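Local coordinates for RND efflux system, outer membrane lipoprotein, NodT family (Burkholderia mallei, PDB 6U94) that probably serves as the outer membrane channel component of an RND-type efflux system, at residues D196-I201 and H216-Q221. Numbering follows the deposited sequence.
Sequences DAADMI and HRADTQ
With CG1 anti to the carbonyl carbon and beside the backbone N (chi1 -63°), and the chain then extended to its tip (chi2 172°), Ile201 reaches Ala218 through its longer branch. This carries CD1 across the interface, where it touches the Ala218 methyl at 3.6 Å from CD1 to CB. The same methyl also faces the backbone of Ala198. Ala218 CB lies 4.0 Å from Ala198 CA and 4.1 Å from Ala198 CB, so it sits between an alanine and an isoleucine one helical turn apart. Both alanines direct their CB atoms at the opposite helix and are buried. Two small alanine side chains face each other here, and Ala198 CA and Ala218 CA are 5.2 Å apart. The axes of 196-201 and 216-221 approach to 9.1 Å and run nearly antiparallel, at 166°.

The contact is part of an antiparallel helical hairpin. Helices 156-203 and 211-247 are consecutive and joined by a short loop, and the pair lies near one end of the elongated molecule. Long paired helices of this kind build the periplasmic alpha-helical barrel in trimeric outer membrane factors; here the assembly holds a single chain. Helix 421-454 packs alongside through Phe424, which touches Thr220 and Gln221, and Tyr420 touches Ala197 and Ile201. At the exposed border of the contact, Asp219 leans its carboxylate toward 196-201, with OD1 4.3 Å from Ala198 CB. Within 216-221, Thr220 OG1 donates to Arg217 O at 2.9 Å. That carbonyl oxygen also accepts the helical bond from Gln221 N.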
loop_
_atom_site.group_PDB
_atom_site.type_symbol
_atom_site.label_atom_id
_atom_site.label_comp_id
_atom_site.label_asym_id
_atom_site.label_seq_id
_atom_site.Cartn_x
_atom_site.Cartn_y
_atom_site.Cartn_z
ATOM N N ASP A 196 -34.216 -7.503 11.544
ATOM C CA ASP A 196 -34.917 -7.943 12.743
ATOM C C ASP A 196 -35.274 -6.766 13.639
ATOM O O ASP A 196 -36.296 -6.803 14.334
ATOM C CB ASP A 196 -34.067 -8.958 13.505
ATOM C CG ASP A 196 -33.581 -10.091 12.621
ATOM O OD1 ASP A 196 -34.186 -10.308 11.551
ATOM O OD2 ASP A 196 -32.598 -10.765 12.998
ATOM N N ALA A 197 -34.450 -5.715 13.636
ATOM C CA ALA A 197 -34.798 -4.505 14.370
ATOM C C ALA A 197 -36.017 -3.829 13.756
ATOM O O ALA A 197 -36.913 -3.373 14.477
ATOM C CB ALA A 197 -33.604 -3.549 14.401
ATOM N N ALA A 198 -36.076 -3.765 12.424
ATOM C CA ALA A 198 -37.238 -3.178 11.764
ATOM C C ALA A 198 -38.489 -4.022 11.977
ATOM O O ALA A 198 -39.602 -3.483 12.013
ATOM C CB ALA A 198 -36.961 -3.001 10.271
ATOM N N ASP A 199 -38.331 -5.340 12.120
ATOM C CA ASP A 199 -39.484 -6.191 12.401
ATOM C C ASP A 199 -40.015 -5.955 13.810
ATOM O O ASP A 199 -41.232 -5.952 14.029
ATOM C CB ASP A 199 -39.119 -7.663 12.213
ATOM C CG ASP A 199 -38.894 -8.030 10.760
ATOM O OD1 ASP A 199 -39.380 -7.294 9.876
ATOM O OD2 ASP A 199 -38.240 -9.062 10.504
ATOM N N MET A 200 -39.117 -5.750 14.777
ATOM C CA MET A 200 -39.548 -5.561 16.158
ATOM C C MET A 200 -40.250 -4.221 16.343
ATOM O O MET A 200 -41.208 -4.120 17.119
ATOM C CB MET A 200 -38.352 -5.676 17.102
ATOM N N ILE A 201 -39.791 -3.186 15.637
ATOM C CA ILE A 201 -40.384 -1.859 15.790
ATOM C C ILE A 201 -41.793 -1.828 15.212
ATOM O O ILE A 201 -42.718 -1.280 15.826
ATOM C CB ILE A 201 -39.480 -0.798 15.138
ATOM C CG1 ILE A 201 -38.132 -0.749 15.854
ATOM C CG2 ILE A 201 -40.147 0.568 15.161
ATOM C CD1 ILE A 201 -37.128 0.129 15.169
ATOM N N HIS A 216 -39.492 4.871 9.622
ATOM C CA HIS A 216 -38.648 5.377 8.546
ATOM C C HIS A 216 -37.173 5.288 8.916
ATOM O O HIS A 216 -36.332 4.988 8.062
ATOM C CB HIS A 216 -39.029 6.817 8.206
ATOM N N ARG A 217 -36.841 5.538 10.184
ATOM C CA ARG A 217 -35.457 5.406 10.627
ATOM C C ARG A 217 -34.982 3.966 10.516
ATOM O O ARG A 217 -33.904 3.694 9.974
ATOM C CB ARG A 217 -35.311 5.897 12.066
ATOM C CG ARG A 217 -35.316 7.396 12.232
ATOM C CD ARG A 217 -35.403 7.741 13.702
ATOM N NE ARG A 217 -35.504 9.175 13.931
ATOM C CZ ARG A 217 -36.054 9.715 15.013
ATOM N NH1 ARG A 217 -36.561 8.937 15.962
ATOM N NH2 ARG A 217 -36.105 11.029 15.143
ATOM N N ALA A 218 -35.774 3.025 11.039
ATOM C CA ALA A 218 -35.397 1.618 10.968
ATOM C C ALA A 218 -35.255 1.148 9.529
ATOM O O ALA A 218 -34.427 0.276 9.241
ATOM C CB ALA A 218 -36.425 0.761 11.705
ATOM N N ASP A 219 -36.044 1.712 8.613
ATOM C CA ASP A 219 -35.944 1.322 7.213
ATOM C C ASP A 219 -34.717 1.920 6.537
ATOM O O ASP A 219 -34.133 1.276 5.660
ATOM C CB ASP A 219 -37.214 1.719 6.457
ATOM C CG ASP A 219 -38.295 0.655 6.537
ATOM O OD1 ASP A 219 -38.001 -0.453 7.030
ATOM O OD2 ASP A 219 -39.438 0.923 6.105
ATOM N N THR A 220 -34.307 3.130 6.923
ATOM C CA THR A 220 -33.090 3.705 6.364
ATOM C C THR A 220 -31.826 3.133 6.995
ATOM O O THR A 220 -30.738 3.331 6.446
ATOM C CB THR A 220 -33.086 5.230 6.505
ATOM O OG1 THR A 220 -33.097 5.592 7.889
ATOM C CG2 THR A 220 -34.297 5.837 5.812
ATOM N N GLN A 221 -31.940 2.444 8.133
ATOM C CA GLN A 221 -30.823 1.640 8.619
ATOM C C GLN A 221 -30.616 0.421 7.730
ATOM O O GLN A 221 -29.484 0.094 7.355
ATOM C CB GLN A 221 -31.067 1.205 10.065
ATOM C CG GLN A 221 -30.855 2.285 11.106
ATOM C CD GLN A 221 -31.138 1.791 12.514
ATOM O OE1 GLN A 221 -30.395 0.975 13.061
ATOM N NE2 GLN A 221 -32.222 2.280 13.104
#